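Local coordinates for protein fructosyl amine: oxygen oxidoreductase (Aspergillus fumigatus, PDB 3DJE) that oxidatively deglycates fructosyl amino acids (Amadori products) as an amadoriase, a flavoenzyme of the MSOX/MTOX family that carries FAD, at residues 232-237 with 281-287; 300-306 with 331-336. All coordinates share one frame. Residue numbers count along the deposited sequence, not the author numbering.

Interaction 1. Residues 232-237 with 281-287; sequences RPTAWT and HPGYTNM. With FSA (1-S-(carboxymethyl)-1-thio-beta-D-fructopyranose), chain D.
This is an antiparallel strand pairing in the large mixed sheet, between 232-237 of strand 232-242 and 281-287 of the interrupted strand 274-289. A single hydrogen-bonded bridge, Ala235 with Tyr284 (CA-CA 4.9 Å), sets the register: Ala235 N to Tyr284 O 2.7 Å, Tyr284 N to Ala235 O 2.9 Å. Gly283 (phi 106°, psi 160°) passes so near Thr234 CG2 and the Trp236 ring that a CB would clash with both. Two side chains tie the segments across: Trp236 (chi1 m) gives NE1 to His281 O at 2.9 Å, and His281 (chi1 p) gives NE2 to Thr237 OG1 at 3.0 Å, while Asp279 also binds Thr237 OG1. The Arg232 side chain reaches back toward Pro282, where a water joins Arg232 NH2 (2.9 Å) to Pro282 O (2.8 Å); Arg232 NH2 also salt-bridges Asp339, and NH1 hydrogen-bonds Trp405 O. One face of Trp236 lies against the bound thio-fructopyranose FSA (CE2 to C5 3.6 Å), making this strand pair part of the sugar-binding wall of the active site.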
loop_
_atom_site.group_PDB
_atom_site.type_symbol
_atom_site.label_atom_id
_atom_site.label_comp_id
_atom_site.label_asym_id
_atom_site.label_seq_id
_atom_site.Cartn_x
_atom_site.Cartn_y
_atom_site.Cartn_z
ATOM N N ARG A 232 0.876 6.015 12.207
ATOM C CA ARG A 232 -0.218 6.948 11.940
ATOM C C ARG A 232 -1.106 6.360 10.845
ATOM O O ARG A 232 -0.767 6.461 9.653
ATOM C CB ARG A 232 0.301 8.325 11.488
ATOM C CG ARG A 232 -0.834 9.344 11.288
ATOM C CD ARG A 232 -0.333 10.637 10.615
ATOM N NE ARG A 232 0.071 10.406 9.226
ATOM C CZ ARG A 232 0.690 11.305 8.463
ATOM N NH1 ARG A 232 1.005 12.501 8.966
ATOM N NH2 ARG A 232 1.028 11.007 7.203
ATOM N N PRO A 233 -2.240 5.743 11.226
ATOM C CA PRO A 233 -3.199 5.316 10.207
ATOM C C PRO A 233 -3.641 6.502 9.356
ATOM O O PRO A 233 -4.066 7.534 9.897
ATOM C CB PRO A 233 -4.357 4.742 11.027
ATOM C CG PRO A 233 -3.719 4.282 12.281
ATOM C CD PRO A 233 -2.687 5.359 12.576
ATOM N N THR A 234 -3.520 6.356 8.033
ATOM C CA THR A 234 -3.779 7.451 7.091
ATOM C C THR A 234 -4.409 6.872 5.827
ATOM O O THR A 234 -4.118 5.727 5.442
ATOM C CB THR A 234 -2.477 8.214 6.761
ATOM O OG1 THR A 234 -1.758 8.463 7.974
ATOM C CG2 THR A 234 -2.792 9.555 6.096
ATOM N N ALA A 235 -5.276 7.655 5.198
ATOM C CA ALA A 235 -6.049 7.156 4.077
ATOM C C ALA A 235 -5.892 7.992 2.817
ATOM O O ALA A 235 -5.741 9.223 2.882
ATOM C CB ALA A 235 -7.508 7.064 4.458
ATOM N N TRP A 236 -5.986 7.302 1.679
ATOM C CA TRP A 236 -5.985 7.916 0.360
ATOM C C TRP A 236 -7.266 7.530 -0.374
ATOM O O TRP A 236 -8.066 6.716 0.119
ATOM C CB TRP A 236 -4.687 7.589 -0.418
ATOM C CG TRP A 236 -3.558 8.384 0.179
ATOM C CD1 TRP A 236 -3.143 9.632 -0.209
ATOM C CD2 TRP A 236 -2.766 8.034 1.328
ATOM N NE1 TRP A 236 -2.137 10.078 0.619
ATOM C CE2 TRP A 236 -1.881 9.116 1.565
ATOM C CE3 TRP A 236 -2.697 6.901 2.162
ATOM C CZ2 TRP A 236 -0.951 9.107 2.613
ATOM C CZ3 TRP A 236 -1.760 6.891 3.207
ATOM C CH2 TRP A 236 -0.894 7.996 3.415
ATOM N N THR A 237 -7.451 8.145 -1.538
ATOM C CA THR A 237 -8.697 8.141 -2.254
ATOM C C THR A 237 -8.473 7.620 -3.674
ATOM O O THR A 237 -7.450 7.900 -4.301
ATOM C CB THR A 237 -9.298 9.582 -2.285
ATOM O OG1 THR A 237 -8.236 10.539 -2.437
ATOM C CG2 THR A 237 -10.000 9.864 -0.977
ATOM N N HIS A 281 -2.292 13.658 -2.530
ATOM C CA HIS A 281 -2.371 14.556 -1.374
ATOM C C HIS A 281 -1.679 13.881 -0.200
ATOM O O HIS A 281 -1.358 12.683 -0.283
ATOM C CB HIS A 281 -3.829 14.907 -1.046
ATOM C CG HIS A 281 -4.712 13.715 -0.829
ATOM N ND1 HIS A 281 -4.655 12.943 0.312
ATOM C CD2 HIS A 281 -5.669 13.162 -1.611
ATOM C CE1 HIS A 281 -5.547 11.973 0.229
ATOM N NE2 HIS A 281 -6.185 12.088 -0.921
ATOM N N PRO A 282 -1.364 14.643 0.871
ATOM C CA PRO A 282 -0.678 14.069 2.029
ATOM C C PRO A 282 -1.482 13.109 2.936
ATOM O O PRO A 282 -0.920 12.608 3.908
ATOM C CB PRO A 282 -0.207 15.304 2.816
ATOM C CG PRO A 282 -0.321 16.451 1.832
ATOM C CD PRO A 282 -1.503 16.111 1.012
ATOM N N GLY A 283 -2.743 12.851 2.602
ATOM C CA GLY A 283 -3.537 11.839 3.301
ATOM C C GLY A 283 -4.590 12.392 4.240
ATOM O O GLY A 283 -4.520 13.565 4.643
ATOM N N TYR A 284 -5.580 11.551 4.550
ATOM C CA TYR A 284 -6.590 11.828 5.588
ATOM C C TYR A 284 -6.319 10.972 6.818
ATOM O O TYR A 284 -6.140 9.754 6.711
ATOM C CB TYR A 284 -7.989 11.465 5.101
ATOM C CG TYR A 284 -8.555 12.340 4.027
ATOM C CD1 TYR A 284 -9.305 13.466 4.355
ATOM C CD2 TYR A 284 -8.382 12.025 2.676
ATOM C CE1 TYR A 284 -9.835 14.275 3.368
ATOM C CE2 TYR A 284 -8.919 12.820 1.673
ATOM C CZ TYR A 284 -9.641 13.956 2.028
ATOM O OH TYR A 284 -10.180 14.751 1.048
ATOM N N THR A 285 -6.305 11.602 7.988
ATOM C CA THR A 285 -6.365 10.859 9.240
ATOM C C THR A 285 -7.821 10.816 9.724
ATOM O O THR A 285 -8.694 11.460 9.147
ATOM C CB THR A 285 -5.499 11.512 10.328
ATOM O OG1 THR A 285 -5.918 12.879 10.488
ATOM C CG2 THR A 285 -4.013 11.454 9.953
ATOM N N ASN A 286 -8.079 10.043 10.773
ATOM C CA ASN A 286 -9.386 10.073 11.423
ATOM C C ASN A 286 -9.170 10.117 12.927
ATOM O O ASN A 286 -9.377 9.124 13.627
ATOM C CB ASN A 286 -10.238 8.874 11.011
ATOM C CG ASN A 286 -11.688 8.988 11.487
ATOM O OD1 ASN A 286 -12.312 10.046 11.366
ATOM N ND2 ASN A 286 -12.231 7.893 12.009
HETATM N N MSE A 287 -8.727 11.288 13.391
HETATM C CA MSE A 287 -8.325 11.524 14.774
HETATM C C MSE A 287 -9.523 11.577 15.710
HETATM O O MSE A 287 -10.384 12.448 15.592
HETATM C CB MSE A 287 -7.524 12.830 14.887
HETATM C CG MSE A 287 -6.205 12.843 14.126
HETATM SE SE MSE A 287 -4.967 11.465 14.755
HETATM C CE MSE A 287 -3.420 11.860 13.650
HETATM O OAB FSA D . 4.950 3.313 -4.092
HETATM C CAL FSA D . 4.596 3.811 -5.182
HETATM O OAA FSA D . 5.335 3.787 -6.199
HETATM C CAH FSA D . 3.251 4.496 -5.322
HETATM S SAK FSA D . 2.391 4.617 -3.787
HETATM C C1 FSA D . 1.011 5.520 -4.434
HETATM C C2 FSA D . 0.275 6.276 -3.319
HETATM O O2 FSA D . -1.056 6.601 -3.752
HETATM C C3 FSA D . 1.012 7.567 -2.946
HETATM O O3 FSA D . 0.993 8.483 -4.051
HETATM C C4 FSA D . 0.441 8.209 -1.678
HETATM O O4 FSA D . 1.285 9.299 -1.270
HETATM C C5 FSA D . 0.352 7.207 -0.522
HETATM O O5 FSA D . 1.653 6.863 -0.038
HETATM C C6 FSA D . -0.394 5.965 -0.986
HETATM O O6 FSA D . 0.251 5.423 -2.152
HETATM O O HOH W 1 1.709 12.380 4.704
#

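Interaction 2. Residues 300-306 with 331-336; sequences FEKTQIP and FARICW. With FAD (flavin-adenine dinucleotide), chain C.
Loop 300-306, irregular, packs against residues 331-336 of strand 331-339, whose Cys335 turns away from it to carry the flavin covalently (SG to FAD C8M 1.7 Å), the 8-alpha-S-cysteinyl link, as in the MSOX family. The loop is mostly extended but turns at Thr303 (phi -95°, psi 48°), its closest backbone approach (Thr303 CA to Arg333 CA 4.2 Å), and diverges to 8.4 Å between the CA atoms of Phe300 and Trp336. Ile334 (chi1 p, chi2 t) is the main bump, filling the hollow between Phe300, Lys302 CB, Ile305 and Pro306: its CD1 sits over the face of the Phe300 ring, 4.1 Å from the centroid, and reaches Lys302 CB at 3.9 Å, while its CG2 lies 4.5 Å from Ile305 CG2 and 4.4 Å from Pro306 CD. Trp336 (chi1 m) turns an edge toward the Phe300 (chi1 p) face in an offset edge-to-face pair, centroids 5.9 Å apart and planes at 65°. Trp336 NE1 donates to Phe300 O at 2.8 Å. Ile334 N donates to Lys302 O at 3.2 Å, and a water joins Lys302 N (3.0 Å) to Ile334 O (2.9 Å). Ala332 CB meets Ile305 CG2 at 4.1 Å, and Thr303 CG2 touches Phe331 CE1 at 3.5 Å. The loop runs from strand 295-297 to helix 307-320, with Pro306 at the N-cap, and Ile305 and Trp336 also touch strand 232-242, the antiparallel neighbour of 331-339.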
loop_
_atom_site.group_PDB
_atom_site.type_symbol
_atom_site.label_atom_id
_atom_site.label_comp_id
_atom_site.label_asym_id
_atom_site.label_seq_id
_atom_site.Cartn_x
_atom_site.Cartn_y
_atom_site.Cartn_z
ATOM N N PHE A 300 -11.730 3.339 9.065
ATOM C CA PHE A 300 -13.068 2.837 8.809
ATOM C C PHE A 300 -13.246 2.551 7.324
ATOM O O PHE A 300 -12.557 3.142 6.485
ATOM C CB PHE A 300 -14.140 3.825 9.306
ATOM C CG PHE A 300 -14.093 5.175 8.633
ATOM C CD1 PHE A 300 -14.884 5.436 7.514
ATOM C CD2 PHE A 300 -13.270 6.182 9.128
ATOM C CE1 PHE A 300 -14.852 6.691 6.883
ATOM C CE2 PHE A 300 -13.223 7.439 8.502
ATOM C CZ PHE A 300 -14.018 7.686 7.376
ATOM N N GLU A 301 -14.169 1.648 7.007
ATOM C CA GLU A 301 -14.480 1.303 5.624
ATOM C C GLU A 301 -15.459 2.323 5.031
ATOM O O GLU A 301 -16.452 2.689 5.670
ATOM C CB GLU A 301 -15.081 -0.109 5.534
ATOM C CG GLU A 301 -15.337 -0.547 4.094
ATOM C CD GLU A 301 -16.067 -1.880 3.936
ATOM O OE1 GLU A 301 -16.549 -2.482 4.939
ATOM O OE2 GLU A 301 -16.165 -2.320 2.771
ATOM N N LYS A 302 -15.169 2.790 3.820
ATOM C CA LYS A 302 -16.126 3.618 3.083
ATOM C C LYS A 302 -15.930 3.475 1.576
ATOM O O LYS A 302 -14.835 3.695 1.045
ATOM C CB LYS A 302 -16.072 5.088 3.521
ATOM C CG LYS A 302 -17.253 5.900 2.983
ATOM C CD LYS A 302 -17.847 6.819 4.026
ATOM C CE LYS A 302 -19.126 7.449 3.511
ATOM N NZ LYS A 302 -20.330 6.642 3.865
ATOM N N THR A 303 -17.004 3.098 0.900
ATOM C CA THR A 303 -16.988 2.902 -0.532
ATOM C C THR A 303 -17.478 4.191 -1.235
ATOM O O THR A 303 -18.318 4.159 -2.145
ATOM C CB THR A 303 -17.801 1.633 -0.926
ATOM O OG1 THR A 303 -17.463 0.562 -0.022
ATOM C CG2 THR A 303 -17.435 1.196 -2.304
ATOM N N GLN A 304 -16.913 5.314 -0.801
ATOM C CA GLN A 304 -17.140 6.625 -1.401
ATOM C C GLN A 304 -15.862 7.414 -1.147
ATOM O O GLN A 304 -14.991 6.982 -0.393
ATOM C CB GLN A 304 -18.306 7.379 -0.731
ATOM C CG GLN A 304 -19.704 6.738 -0.818
ATOM C CD GLN A 304 -20.227 6.552 -2.238
ATOM O OE1 GLN A 304 -19.688 7.098 -3.204
ATOM N NE2 GLN A 304 -21.289 5.760 -2.373
ATOM N N ILE A 305 -15.744 8.575 -1.777
ATOM C CA ILE A 305 -14.669 9.496 -1.432
ATOM C C ILE A 305 -15.263 10.868 -1.086
ATOM O O ILE A 305 -16.381 11.153 -1.505
ATOM C CB ILE A 305 -13.614 9.616 -2.558
ATOM C CG1 ILE A 305 -14.237 10.122 -3.867
ATOM C CG2 ILE A 305 -12.923 8.256 -2.778
ATOM C CD1 ILE A 305 -13.208 10.517 -4.905
ATOM N N PRO A 306 -14.523 11.697 -0.324
ATOM C CA PRO A 306 -14.991 13.075 -0.070
ATOM C C PRO A 306 -15.214 13.839 -1.368
ATOM O O PRO A 306 -14.476 13.637 -2.336
ATOM C CB PRO A 306 -13.825 13.698 0.706
ATOM C CG PRO A 306 -13.159 12.522 1.385
ATOM C CD PRO A 306 -13.238 11.435 0.350
ATOM N N PHE A 331 -16.868 3.471 -9.583
ATOM C CA PHE A 331 -16.463 2.945 -8.280
ATOM C C PHE A 331 -15.619 4.007 -7.584
ATOM O O PHE A 331 -14.909 4.768 -8.242
ATOM C CB PHE A 331 -15.661 1.639 -8.452
ATOM C CG PHE A 331 -15.180 1.039 -7.146
ATOM C CD1 PHE A 331 -16.078 0.459 -6.262
ATOM C CD2 PHE A 331 -13.824 1.064 -6.810
ATOM C CE1 PHE A 331 -15.647 -0.096 -5.037
ATOM C CE2 PHE A 331 -13.381 0.525 -5.602
ATOM C CZ PHE A 331 -14.289 -0.056 -4.713
ATOM N N ALA A 332 -15.714 4.050 -6.259
ATOM C CA ALA A 332 -14.892 4.943 -5.437
ATOM C C ALA A 332 -14.722 4.385 -4.039
ATOM O O ALA A 332 -15.665 3.822 -3.465
ATOM C CB ALA A 332 -15.520 6.341 -5.363
ATOM N N ARG A 333 -13.531 4.554 -3.474
ATOM C CA ARG A 333 -13.324 4.193 -2.076
ATOM C C ARG A 333 -12.151 4.905 -1.437
ATOM O O ARG A 333 -11.261 5.417 -2.121
ATOM C CB ARG A 333 -13.147 2.680 -1.896
ATOM C CG ARG A 333 -11.742 2.137 -2.191
ATOM C CD ARG A 333 -11.718 0.735 -1.656
ATOM N NE ARG A 333 -10.503 -0.050 -1.924
ATOM C CZ ARG A 333 -9.646 -0.423 -0.973
ATOM N NH1 ARG A 333 -8.617 -1.197 -1.279
ATOM N NH2 ARG A 333 -9.822 -0.030 0.288
ATOM N N ILE A 334 -12.166 4.914 -0.112
ATOM C CA ILE A 334 -10.968 5.269 0.652
ATOM C C ILE A 334 -10.144 3.995 0.942
ATOM O O ILE A 334 -10.680 2.871 0.998
ATOM C CB ILE A 334 -11.306 6.059 1.927
ATOM C CG1 ILE A 334 -12.072 5.190 2.934
ATOM C CG2 ILE A 334 -12.130 7.336 1.544
ATOM C CD1 ILE A 334 -12.335 5.892 4.285
ATOM N N CYS A 335 -8.843 4.194 1.111
ATOM C CA CYS A 335 -7.885 3.112 1.193
ATOM C C CYS A 335 -6.865 3.496 2.265
ATOM O O CYS A 335 -6.284 4.589 2.200
ATOM C CB CYS A 335 -7.218 3.014 -0.184
ATOM S SG CYS A 335 -5.766 1.969 -0.310
ATOM N N TRP A 336 -6.666 2.615 3.253
ATOM C CA TRP A 336 -5.887 2.950 4.447
ATOM C C TRP A 336 -4.552 2.246 4.524
ATOM O O TRP A 336 -4.449 1.065 4.177
ATOM C CB TRP A 336 -6.644 2.536 5.703
ATOM C CG TRP A 336 -7.841 3.381 6.029
ATOM C CD1 TRP A 336 -9.110 3.200 5.583
ATOM C CD2 TRP A 336 -7.867 4.518 6.894
ATOM N NE1 TRP A 336 -9.942 4.166 6.114
ATOM C CE2 TRP A 336 -9.200 4.990 6.919
ATOM C CE3 TRP A 336 -6.884 5.195 7.648
ATOM C CZ2 TRP A 336 -9.591 6.106 7.679
ATOM C CZ3 TRP A 336 -7.273 6.313 8.401
ATOM C CH2 TRP A 336 -8.621 6.757 8.399
HETATM P PA FAD C . -3.447 -4.353 4.275
HETATM O O1A FAD C . -3.152 -4.992 2.988
HETATM O O2A FAD C . -4.411 -3.210 4.302
HETATM O O5B FAD C . -3.922 -5.538 5.208
HETATM C C5B FAD C . -4.424 -5.334 6.532
HETATM C C4B FAD C . -5.323 -6.535 6.853
HETATM O O4B FAD C . -5.601 -6.384 8.258
HETATM C C3B FAD C . -6.662 -6.358 6.100
HETATM O O3B FAD C . -6.914 -7.467 5.222
HETATM C C2B FAD C . -7.671 -6.300 7.259
HETATM O O2B FAD C . -8.916 -7.002 6.950
HETATM C C1B FAD C . -6.868 -6.943 8.424
HETATM N N9A FAD C . -7.577 -6.629 9.702
HETATM C C8A FAD C . -8.168 -5.475 10.075
HETATM N N7A FAD C . -8.742 -5.649 11.284
HETATM C C5A FAD C . -8.511 -6.913 11.666
HETATM C C6A FAD C . -8.864 -7.666 12.791
HETATM N N6A FAD C . -9.607 -7.109 13.777
HETATM N N1A FAD C . -8.461 -8.950 12.866
HETATM C C2A FAD C . -7.735 -9.511 11.891
HETATM N N3A FAD C . -7.385 -8.822 10.800
HETATM C C4A FAD C . -7.764 -7.528 10.673
HETATM N N1 FAD C . 1.880 0.580 -2.639
HETATM C C2 FAD C . 2.717 0.312 -3.719
HETATM O O2 FAD C . 3.726 -0.386 -3.596
HETATM N N3 FAD C . 2.404 0.855 -4.966
HETATM C C4 FAD C . 1.289 1.664 -5.155
HETATM O O4 FAD C . 1.040 2.125 -6.276
HETATM C C4X FAD C . 0.465 1.942 -4.053
HETATM N N5 FAD C . -0.652 2.762 -4.202
HETATM C C5X FAD C . -1.555 2.885 -3.150
HETATM C C6 FAD C . -2.765 3.532 -3.384
HETATM C C7 FAD C . -3.710 3.633 -2.370
HETATM C C7M FAD C . -5.015 4.379 -2.680
HETATM C C8 FAD C . -3.463 3.063 -1.123
HETATM C C8M FAD C . -4.550 3.110 -0.023
HETATM C C9 FAD C . -2.250 2.397 -0.898
HETATM C C9A FAD C . -1.293 2.293 -1.916
HETATM N N10 FAD C . -0.060 1.642 -1.717
HETATM C C10 FAD C . 0.771 1.394 -2.809
HETATM C "C1'" FAD C . 0.348 1.207 -0.374
HETATM C "C2'" FAD C . -0.002 -0.269 -0.177
HETATM O "O2'" FAD C . -1.314 -0.538 -0.718
HETATM C "C3'" FAD C . 0.040 -0.599 1.312
HETATM O "O3'" FAD C . 1.255 -0.066 1.880
HETATM C "C4'" FAD C . 0.031 -2.109 1.571
HETATM O "O4'" FAD C . -0.954 -2.776 0.783
HETATM C "C5'" FAD C . -0.266 -2.353 3.056
HETATM O "O5'" FAD C . -0.222 -3.763 3.330
HETATM P P FAD C . -0.575 -4.307 4.797
HETATM O O1P FAD C . 0.264 -3.583 5.798
HETATM O O2P FAD C . -0.524 -5.780 4.700
HETATM O O3P FAD C . -2.107 -3.880 5.035
HETATM O O HOH W 2 -12.724 1.673 2.585
HETATM O O HOH W 3 -18.268 3.237 -5.026
#

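How the interactions relate
The two contacts follow one another along the chain, interaction 1 closing before interaction 2 opens, and their centres lie 11 Å apart on the same side of the chain's centre. They share one mixed sheet: strand 232-242 lies between strands 274-289 and 331-339, so interaction 1 joins it to one neighbour while interaction 2 packs a loop on the other. They touch directly, with Trp236 N 2.8 Å from Cys335 O, a probable hydrogen bond, and Ala235 CB packed on Trp336 CD2 at 3.5 Å. The adjoining strands therefore bring Trp236, which faces FSA, beside Cys335, which holds FAD, placing the FSA pocket, probably the substrate site, beside the covalent cofactor.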